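PDB 1RH1: colicin B, which kills Escherichia coli and close relatives by forming a channel that depolarises the cytoplasmic membrane and dissipates cellular energy. Local coordinates for residues 62-67 and 86-91; 141-146 and 282-287; 361-366 and 446-451. All blocks are in the same frame, centred on the assembly; numbering follows the deposited sequence.

Contact 1: residues 62-67 and 86-91; sequences SVLFPG and WSVSVH
Val63 and Ser89 face each other at 4.5 Å between their CA atoms, in the middle of a short parallel pairing of strands 62-64 and 87-90, whose axes diverge by 43°. Ser89 is gripped from both ends, as parallel geometry requires: its N donates to Ser62 O, and its O accepts from Leu64 N, a bond refined so short that its length is doubtful. One step on, His91 N reaches Leu64 O at 3.1 Å.

The two faces of the pairing differ. On the face of Leu64, Val88 and Val90, the branch CD2 of Leu64 crosses to CG2 of Val88 at 3.4 Å, and both residues also rest on Ile72 of strand 70-73. On the face of Val63 and Ser89, Val63 CG1 stands anti to its backbone N (chi1 179°), touching His91 CB at 3.7 Å and lying over one face of the Phe65 ring. Past the strand ends, Phe65 and His91 form an offset edge-to-face pair with planes at 62°; Phe65 CE2 comes over the imidazole at 3.6 Å from His91 CG.

His91 NE2 is hydrogen-bonded to Thr234 O, so the imidazole is held by a polar bond as well as by aromatic packing. Buried backbone polarity is thus paired across the strands, while apolar branches pack on the Leu64 side, and Val63 and the Phe65-His91 pair on the other.

Contact 2: residues 141-146 and 282-287; sequences LMVTQQ and YISAVE
Leu141 pairs with Val286 at one end and Gln145 with Tyr282 at the other, the two strands running antiparallel at 164° with their axes 4.6 Å apart at closest approach. Hydrogen-bonded and non-hydrogen-bonded pairs follow one another in strict turn. Leu141-Val286, Val143-Ser284 and Gln145-Tyr282 each exchange two N-H...O=C bonds, with N to O distances of 2.8 to 3.0 Å. The CA atoms of the non-hydrogen-bonded residues make CA-H...O contacts to carbonyls of the adjacent hydrogen-bonded pairs, the closest being Met142 CA to Ser284 O at 3.0 Å.

Met142 and Ala285 meet on one face of the sheet. The methionine CG lies anti to the carbonyl carbon (chi1 -69°), and the chain then runs extended until CE stops 4.0 Å from Ala285 CB. Beside them, on the same face, Thr144 and Ile283 cross obliquely, with Thr144 OG1 3.9 Å from Ile283 CG1; Met142 and Ile283 both also touch Leu225 of strand 225-228.

Across the sheet, the face is mixed, the apolar Leu141, Val143 and Val286 sharing it with Gln145, Tyr282 and Ser284. Val143 CG2 lies 3.9 Å from Ser284 CB. The Tyr282 ring leaves its backbone with CG anti to N (chi1 170°) and brings CD1 to 3.8 Å from Gln145 CB, the two side chains crossing at a slant. Tyr282 OH is hydrogen-bonded to Leu171 N of strand 169-176 and to Asp267 OD1 of strand 266-271, and Ser284 OG to Leu171 O.

Every touching residue is buried, so the backbone bonds and these hydroxyl links satisfy polar groups away from solvent. Apolar packing against Leu225 lies on one face, while hydroxyls on the other tie this sheet to strand 169-176 of the second, antiparallel sheet.

Contact 3: residues 361-366 and 446-451; sequences KTIRSY and EVESWV
Glu448 of helix 441-452 reaches across to Tyr366, the first residue of helix 366-376, in the helical bundle of the colicin pore-forming domain; the glutamate is buried, the tyrosine exposed to solvent. Its CB lies at the edge of the Tyr366 ring and in the ring plane, 3.8 Å from CD2. CG, anti to the carbonyl carbon, stays beside the same ring atom at 3.6 Å. The chain then bends (chi2 -74°), setting CD 3.5 Å from Tyr366 CD2; the two side chains cross at about a right angle, ring and carboxylate planes 56° apart.

At the tip the oxygens part company. OE1 approaches Tyr366 N at 2.8 Å, but the angle is too poor for a hydrogen bond, and it also lies 2.9 Å from Arg364 O, another acceptor. The start of a helix would be expected to favour a negative charge here, whereas the adjacent carbonyl would probably disfavour it, so the ionisation of this buried group may be shifted. Ser365, the N-cap of that helix, uses OG to cap Asp368 N instead.

OE2 lies 3.6 Å from Tyr366 CD2 and 3.7 Å from CD1 of Ile363, whose side chain slides past the glutamate in the opposite direction. Ile363 also packs on Leu461, linking the loop to helix 457-472 and, through Phe496, to the end of helix 479-495; in this family these two helices form the membrane-inserting hairpin, and a transmembrane segment is predicted over each. Ile363 and Val451 meet tip to tip, CD1 of Ile363 3.7 Å from CG2 of Val451.

How the contacts relate
Contacts 1 and 2 are close neighbours, their centres 10 Å apart, and belong to one mixed sheet in the N-terminal part of the chain. They touch directly: Gly67 N lies 2.8 Å from Thr144 O, a probable hydrogen bond between segments 62-67 and 141-146. Contact 3 is set in the all-helical pore-forming domain, its centre 63 Å from that of contact 1 and 53 Å from that of contact 2, on the opposite side of the chain's centre. Along the sequence the three follow in series, with the long helix 291-340 running between the second and third. The separation illustrates modular design: a beta-rich N-terminal region and a channel-forming helical bundle each carry their own internal packing.

Contact 1: residues 62-67 and 86-91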
loop_
_atom_site.group_PDB
_atom_site.type_symbol
_atom_site.label_atom_id
_atom_site.label_comp_id
_atom_site.label_asym_id
_atom_site.label_seq_id
_atom_site.Cartn_x
_atom_site.Cartn_y
_atom_site.Cartn_z
ATOM N N SER A 62 -12.595 -35.188 5.030
ATOM C CA SER A 62 -11.240 -35.266 4.513
ATOM C C SER A 62 -10.175 -35.125 5.588
ATOM O O SER A 62 -10.470 -34.907 6.756
ATOM C CB SER A 62 -11.095 -34.183 3.463
ATOM O OG SER A 62 -9.933 -34.387 2.685
ATOM N N VAL A 63 -8.909 -35.272 5.202
ATOM C CA VAL A 63 -7.758 -35.160 6.099
ATOM C C VAL A 63 -6.896 -33.982 5.693
ATOM O O VAL A 63 -6.448 -33.841 4.556
ATOM C CB VAL A 63 -6.888 -36.437 6.055
ATOM C CG1 VAL A 63 -5.676 -36.332 6.944
ATOM C CG2 VAL A 63 -7.705 -37.586 6.578
ATOM N N LEU A 64 -6.618 -33.177 6.692
ATOM C CA LEU A 64 -5.784 -32.018 6.526
ATOM C C LEU A 64 -4.325 -32.196 6.961
ATOM O O LEU A 64 -3.980 -31.923 8.124
ATOM C CB LEU A 64 -6.479 -30.925 7.290
ATOM C CG LEU A 64 -7.073 -29.753 6.542
ATOM C CD1 LEU A 64 -7.716 -30.170 5.234
ATOM C CD2 LEU A 64 -8.033 -29.086 7.502
ATOM N N PHE A 65 -3.496 -32.695 6.003
ATOM C CA PHE A 65 -2.040 -32.828 6.145
ATOM C C PHE A 65 -1.441 -31.480 5.757
ATOM O O PHE A 65 -1.926 -30.857 4.801
ATOM C CB PHE A 65 -1.398 -33.795 5.197
ATOM C CG PHE A 65 -1.980 -35.174 5.206
ATOM C CD1 PHE A 65 -2.775 -35.582 4.141
ATOM C CD2 PHE A 65 -1.714 -36.036 6.261
ATOM C CE1 PHE A 65 -3.310 -36.869 4.132
ATOM C CE2 PHE A 65 -2.254 -37.325 6.250
ATOM C CZ PHE A 65 -3.052 -37.745 5.187
ATOM N N PRO A 66 -0.406 -30.946 6.428
ATOM C CA PRO A 66 0.107 -29.618 6.123
ATOM C C PRO A 66 0.810 -29.565 4.782
ATOM O O PRO A 66 1.533 -30.479 4.358
ATOM C CB PRO A 66 0.980 -29.283 7.323
ATOM C CG PRO A 66 1.375 -30.592 7.945
ATOM C CD PRO A 66 0.195 -31.496 7.645
ATOM N N GLY A 67 0.377 -28.498 4.101
ATOM C CA GLY A 67 0.840 -28.165 2.769
ATOM C C GLY A 67 0.020 -28.784 1.662
ATOM O O GLY A 67 0.087 -28.298 0.542
ATOM N N TRP A 86 -19.850 -29.055 8.163
ATOM C CA TRP A 86 -18.438 -29.239 7.911
ATOM C C TRP A 86 -17.601 -30.041 8.905
ATOM O O TRP A 86 -17.698 -29.798 10.109
ATOM C CB TRP A 86 -17.920 -27.832 7.786
ATOM C CG TRP A 86 -17.493 -27.425 6.411
ATOM C CD1 TRP A 86 -17.254 -28.334 5.411
ATOM C CD2 TRP A 86 -17.232 -26.143 6.053
ATOM N NE1 TRP A 86 -16.818 -27.619 4.400
ATOM C CE2 TRP A 86 -16.786 -26.319 4.735
ATOM C CE3 TRP A 86 -17.290 -24.885 6.630
ATOM C CZ2 TRP A 86 -16.386 -25.243 3.959
ATOM C CZ3 TRP A 86 -16.881 -23.799 5.843
ATOM C CH2 TRP A 86 -16.436 -23.976 4.525
ATOM N N SER A 87 -16.718 -30.953 8.481
ATOM C CA SER A 87 -15.838 -31.679 9.407
ATOM C C SER A 87 -14.617 -32.224 8.690
ATOM O O SER A 87 -14.738 -33.006 7.745
ATOM C CB SER A 87 -16.497 -32.903 10.066
ATOM O OG SER A 87 -17.591 -32.677 10.941
ATOM N N VAL A 88 -13.426 -31.838 9.146
ATOM C CA VAL A 88 -12.164 -32.319 8.584
ATOM C C VAL A 88 -11.272 -32.935 9.656
ATOM O O VAL A 88 -11.392 -32.581 10.827
ATOM C CB VAL A 88 -11.396 -31.162 7.913
ATOM C CG1 VAL A 88 -12.289 -30.497 6.897
ATOM C CG2 VAL A 88 -11.013 -30.101 8.910
ATOM N N SER A 89 -10.375 -33.858 9.310
ATOM C CA SER A 89 -9.395 -34.388 10.251
ATOM C C SER A 89 -8.061 -33.645 10.142
ATOM O O SER A 89 -7.561 -33.410 9.049
ATOM C CB SER A 89 -9.155 -35.875 9.984
ATOM O OG SER A 89 -8.371 -36.513 10.998
ATOM N N VAL A 90 -7.442 -33.237 11.256
ATOM C CA VAL A 90 -6.116 -32.613 11.256
ATOM C C VAL A 90 -5.065 -33.717 11.470
ATOM O O VAL A 90 -5.164 -34.514 12.415
ATOM C CB VAL A 90 -6.082 -31.550 12.380
ATOM C CG1 VAL A 90 -4.764 -30.867 12.461
ATOM C CG2 VAL A 90 -6.988 -30.415 12.030
ATOM N N HIS A 91 -4.083 -33.848 10.560
ATOM C CA HIS A 91 -3.031 -34.850 10.727
ATOM C C HIS A 91 -1.643 -34.215 10.700
ATOM O O HIS A 91 -1.439 -33.101 10.210
ATOM C CB HIS A 91 -3.125 -35.902 9.634
ATOM C CG HIS A 91 -2.270 -37.154 9.846
ATOM N ND1 HIS A 91 -0.946 -37.271 9.743
ATOM C CD2 HIS A 91 -2.772 -38.395 10.180
ATOM C CE1 HIS A 91 -0.643 -38.523 10.003
ATOM N NE2 HIS A 91 -1.739 -39.197 10.266
#

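Contact 2: residues 141-146 and 282-287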
loop_
_atom_site.group_PDB
_atom_site.type_symbol
_atom_site.label_atom_id
_atom_site.label_comp_id
_atom_site.label_asym_id
_atom_site.label_seq_id
_atom_site.Cartn_x
_atom_site.Cartn_y
_atom_site.Cartn_z
ATOM N N LEU A 141 -11.285 -24.731 -0.872
ATOM C CA LEU A 141 -9.965 -25.356 -0.847
ATOM C C LEU A 141 -9.232 -24.965 0.414
ATOM O O LEU A 141 -8.980 -23.787 0.650
ATOM C CB LEU A 141 -9.136 -24.906 -2.021
ATOM C CG LEU A 141 -9.649 -25.282 -3.381
ATOM C CD1 LEU A 141 -8.840 -24.579 -4.399
ATOM C CD2 LEU A 141 -9.514 -26.768 -3.621
ATOM N N MET A 142 -8.890 -25.922 1.255
ATOM C CA MET A 142 -8.223 -25.586 2.482
ATOM C C MET A 142 -6.815 -26.129 2.471
ATOM O O MET A 142 -6.545 -27.214 1.968
ATOM C CB MET A 142 -9.010 -26.151 3.660
ATOM C CG MET A 142 -10.342 -25.461 3.884
ATOM S SD MET A 142 -11.341 -26.060 5.260
ATOM C CE MET A 142 -12.597 -24.852 5.073
ATOM N N VAL A 143 -5.907 -25.321 3.025
ATOM C CA VAL A 143 -4.484 -25.644 3.147
ATOM C C VAL A 143 -4.105 -25.415 4.586
ATOM O O VAL A 143 -4.546 -24.474 5.240
ATOM C CB VAL A 143 -3.509 -24.747 2.364
ATOM C CG1 VAL A 143 -2.411 -25.644 1.833
ATOM C CG2 VAL A 143 -4.191 -23.980 1.239
ATOM N N THR A 144 -3.220 -26.262 5.066
ATOM C CA THR A 144 -2.837 -26.226 6.456
ATOM C C THR A 144 -1.344 -26.100 6.619
ATOM O O THR A 144 -0.571 -26.498 5.749
ATOM C CB THR A 144 -3.496 -27.509 7.007
ATOM O OG1 THR A 144 -4.637 -26.937 7.626
ATOM C CG2 THR A 144 -2.741 -28.403 7.964
ATOM N N GLN A 145 -0.951 -25.458 7.717
ATOM C CA GLN A 145 0.443 -25.316 8.116
ATOM C C GLN A 145 0.621 -25.306 9.631
ATOM O O GLN A 145 -0.125 -24.638 10.350
ATOM C CB GLN A 145 1.049 -24.025 7.643
ATOM C CG GLN A 145 1.314 -23.799 6.185
ATOM C CD GLN A 145 2.572 -24.459 5.688
ATOM O OE1 GLN A 145 2.594 -25.657 5.452
ATOM N NE2 GLN A 145 3.635 -23.686 5.498
ATOM N N GLN A 146 1.627 -26.012 10.153
ATOM C CA GLN A 146 1.989 -25.930 11.565
ATOM C C GLN A 146 2.372 -24.493 11.972
ATOM O O GLN A 146 2.874 -23.755 11.115
ATOM C CB GLN A 146 3.152 -26.861 11.814
ATOM C CG GLN A 146 2.787 -28.329 11.723
ATOM C CD GLN A 146 4.014 -29.213 11.564
ATOM O OE1 GLN A 146 4.270 -30.151 12.324
ATOM N NE2 GLN A 146 4.796 -28.923 10.521
ATOM N N TYR A 282 -2.471 -23.213 11.471
ATOM C CA TYR A 282 -2.712 -22.158 10.512
ATOM C C TYR A 282 -3.504 -22.846 9.437
ATOM O O TYR A 282 -3.129 -23.910 8.959
ATOM C CB TYR A 282 -1.431 -21.619 9.899
ATOM C CG TYR A 282 -1.580 -20.668 8.695
ATOM C CD1 TYR A 282 -1.468 -21.164 7.398
ATOM C CD2 TYR A 282 -1.823 -19.306 8.875
ATOM C CE1 TYR A 282 -1.599 -20.325 6.298
ATOM C CE2 TYR A 282 -1.956 -18.451 7.778
ATOM C CZ TYR A 282 -1.846 -18.977 6.502
ATOM O OH TYR A 282 -2.013 -18.160 5.410
ATOM N N ILE A 283 -4.591 -22.207 9.037
ATOM C CA ILE A 283 -5.423 -22.770 8.011
ATOM C C ILE A 283 -5.913 -21.720 7.043
ATOM O O ILE A 283 -6.256 -20.599 7.402
ATOM C CB ILE A 283 -6.511 -23.543 8.800
ATOM C CG1 ILE A 283 -7.422 -24.238 7.835
ATOM C CG2 ILE A 283 -7.289 -22.630 9.706
ATOM C CD1 ILE A 283 -8.158 -25.352 8.607
ATOM N N SER A 284 -5.830 -22.093 5.773
ATOM C CA SER A 284 -6.219 -21.224 4.671
ATOM C C SER A 284 -7.410 -21.754 3.887
ATOM O O SER A 284 -7.382 -22.895 3.426
ATOM C CB SER A 284 -5.072 -21.053 3.710
ATOM O OG SER A 284 -5.445 -20.028 2.799
ATOM N N ALA A 285 -8.441 -20.928 3.679
ATOM C CA ALA A 285 -9.663 -21.372 3.026
ATOM C C ALA A 285 -10.074 -20.502 1.849
ATOM O O ALA A 285 -10.683 -19.438 2.007
ATOM C CB ALA A 285 -10.794 -21.381 4.041
ATOM N N VAL A 286 -9.789 -21.014 0.653
ATOM C CA VAL A 286 -10.017 -20.317 -0.606
ATOM C C VAL A 286 -11.230 -20.759 -1.411
ATOM O O VAL A 286 -11.610 -21.916 -1.440
ATOM C CB VAL A 286 -8.706 -20.466 -1.425
ATOM C CG1 VAL A 286 -8.805 -19.980 -2.861
ATOM C CG2 VAL A 286 -7.669 -19.611 -0.725
ATOM N N GLU A 287 -11.798 -19.813 -2.140
ATOM C CA GLU A 287 -12.913 -20.002 -3.048
ATOM C C GLU A 287 -12.479 -20.103 -4.519
ATOM O O GLU A 287 -11.988 -19.127 -5.098
ATOM C CB GLU A 287 -13.833 -18.837 -2.838
ATOM C CG GLU A 287 -15.087 -18.840 -3.676
ATOM C CD GLU A 287 -15.907 -17.591 -3.439
ATOM O OE1 GLU A 287 -17.083 -17.728 -3.106
ATOM O OE2 GLU A 287 -15.363 -16.490 -3.579
#

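Contact 3: residues 361-366 and 446-451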
loop_
_atom_site.group_PDB
_atom_site.type_symbol
_atom_site.label_atom_id
_atom_site.label_comp_id
_atom_site.label_asym_id
_atom_site.label_seq_id
_atom_site.Cartn_x
_atom_site.Cartn_y
_atom_site.Cartn_z
ATOM N N LYS A 361 -0.311 19.655 1.073
ATOM C CA LYS A 361 -0.856 20.983 1.304
ATOM C C LYS A 361 -1.109 21.714 -0.013
ATOM O O LYS A 361 -0.764 21.278 -1.125
ATOM C CB LYS A 361 0.106 21.764 2.200
ATOM C CG LYS A 361 0.318 21.075 3.553
ATOM C CD LYS A 361 1.436 21.698 4.391
ATOM C CE LYS A 361 1.941 20.736 5.482
ATOM N NZ LYS A 361 3.335 21.014 5.814
ATOM N N THR A 362 -1.787 22.840 0.169
ATOM C CA THR A 362 -2.301 23.657 -0.917
ATOM C C THR A 362 -1.671 25.038 -0.913
ATOM O O THR A 362 -1.656 25.603 0.185
ATOM C CB THR A 362 -3.830 23.698 -0.711
ATOM O OG1 THR A 362 -4.230 22.349 -0.896
ATOM C CG2 THR A 362 -4.613 24.610 -1.650
ATOM N N ILE A 363 -1.195 25.658 -2.014
ATOM C CA ILE A 363 -0.609 26.996 -1.857
ATOM C C ILE A 363 -1.671 27.991 -1.437
ATOM O O ILE A 363 -2.857 27.696 -1.591
ATOM C CB ILE A 363 0.068 27.605 -3.148
ATOM C CG1 ILE A 363 -0.831 27.542 -4.354
ATOM C CG2 ILE A 363 1.353 26.848 -3.436
ATOM C CD1 ILE A 363 -0.180 28.277 -5.510
ATOM N N ARG A 364 -1.288 29.146 -0.876
ATOM C CA ARG A 364 -2.262 30.148 -0.480
ATOM C C ARG A 364 -3.039 30.706 -1.659
ATOM O O ARG A 364 -2.683 30.486 -2.817
ATOM C CB ARG A 364 -1.604 31.310 0.233
ATOM C CG ARG A 364 -1.121 31.005 1.650
ATOM C CD ARG A 364 -1.504 32.169 2.562
ATOM N NE ARG A 364 -0.843 33.373 2.122
ATOM C CZ ARG A 364 -1.091 34.589 2.590
ATOM N NH1 ARG A 364 -2.006 34.830 3.529
ATOM N NH2 ARG A 364 -0.344 35.578 2.122
ATOM N N SER A 365 -4.150 31.391 -1.404
ATOM C CA SER A 365 -4.902 31.919 -2.520
ATOM C C SER A 365 -4.160 33.089 -3.128
ATOM O O SER A 365 -3.339 33.735 -2.489
ATOM C CB SER A 365 -6.252 32.410 -2.073
ATOM O OG SER A 365 -6.156 33.698 -1.470
ATOM N N TYR A 366 -4.507 33.305 -4.384
ATOM C CA TYR A 366 -4.140 34.430 -5.236
ATOM C C TYR A 366 -4.359 35.751 -4.515
ATOM O O TYR A 366 -3.418 36.527 -4.409
ATOM C CB TYR A 366 -4.999 34.408 -6.520
ATOM C CG TYR A 366 -6.179 33.403 -6.460
ATOM C CD1 TYR A 366 -7.335 33.637 -5.678
ATOM C CD2 TYR A 366 -6.043 32.175 -7.129
ATOM C CE1 TYR A 366 -8.322 32.648 -5.563
ATOM C CE2 TYR A 366 -7.021 31.182 -7.018
ATOM C CZ TYR A 366 -8.155 31.418 -6.235
ATOM O OH TYR A 366 -9.100 30.402 -6.123
ATOM N N GLU A 446 0.275 33.471 -12.738
ATOM C CA GLU A 446 0.753 32.360 -13.535
ATOM C C GLU A 446 0.936 31.144 -12.649
ATOM O O GLU A 446 0.688 30.024 -13.103
ATOM C CB GLU A 446 2.079 32.769 -14.188
ATOM C CG GLU A 446 2.873 31.766 -15.027
ATOM C CD GLU A 446 2.258 31.283 -16.328
ATOM O OE1 GLU A 446 2.504 30.125 -16.669
ATOM O OE2 GLU A 446 1.557 32.048 -17.004
ATOM N N VAL A 447 1.335 31.351 -11.376
ATOM C CA VAL A 447 1.599 30.242 -10.457
ATOM C C VAL A 447 0.273 29.598 -10.091
ATOM O O VAL A 447 0.159 28.369 -10.103
ATOM C CB VAL A 447 2.315 30.726 -9.171
ATOM C CG1 VAL A 447 2.788 29.508 -8.411
ATOM C CG2 VAL A 447 3.518 31.599 -9.479
ATOM N N GLU A 448 -0.734 30.442 -9.818
ATOM C CA GLU A 448 -2.074 29.949 -9.557
ATOM C C GLU A 448 -2.632 29.215 -10.769
ATOM O O GLU A 448 -3.180 28.123 -10.606
ATOM C CB GLU A 448 -2.976 31.107 -9.184
ATOM C CG GLU A 448 -2.533 31.716 -7.837
ATOM C CD GLU A 448 -2.824 30.977 -6.511
ATOM O OE1 GLU A 448 -2.546 31.567 -5.467
ATOM O OE2 GLU A 448 -3.336 29.850 -6.489
ATOM N N SER A 449 -2.422 29.745 -11.984
ATOM C CA SER A 449 -2.809 29.087 -13.224
ATOM C C SER A 449 -2.362 27.647 -13.257
ATOM O O SER A 449 -3.157 26.784 -13.616
ATOM C CB SER A 449 -2.183 29.690 -14.439
ATOM O OG SER A 449 -2.513 31.055 -14.564
ATOM N N TRP A 450 -1.122 27.378 -12.823
ATOM C CA TRP A 450 -0.571 26.032 -12.829
ATOM C C TRP A 450 -1.356 25.092 -11.969
ATOM O O TRP A 450 -1.577 23.959 -12.399
ATOM C CB TRP A 450 0.833 25.955 -12.300
ATOM C CG TRP A 450 1.852 26.741 -13.082
ATOM C CD1 TRP A 450 1.704 27.099 -14.394
ATOM C CD2 TRP A 450 3.033 27.141 -12.559
ATOM N NE1 TRP A 450 2.802 27.726 -14.718
ATOM C CE2 TRP A 450 3.621 27.774 -13.648
ATOM C CE3 TRP A 450 3.673 27.049 -11.333
ATOM C CZ2 TRP A 450 4.885 28.332 -13.515
ATOM C CZ3 TRP A 450 4.933 27.608 -11.212
ATOM C CH2 TRP A 450 5.533 28.245 -12.291
ATOM N N VAL A 451 -1.765 25.581 -10.784
ATOM C CA VAL A 451 -2.558 24.771 -9.875
ATOM C C VAL A 451 -3.942 24.543 -10.493
ATOM O O VAL A 451 -4.318 23.390 -10.739
ATOM C CB VAL A 451 -2.704 25.461 -8.507
ATOM C CG1 VAL A 451 -3.412 24.512 -7.592
ATOM C CG2 VAL A 451 -1.375 25.749 -7.858
#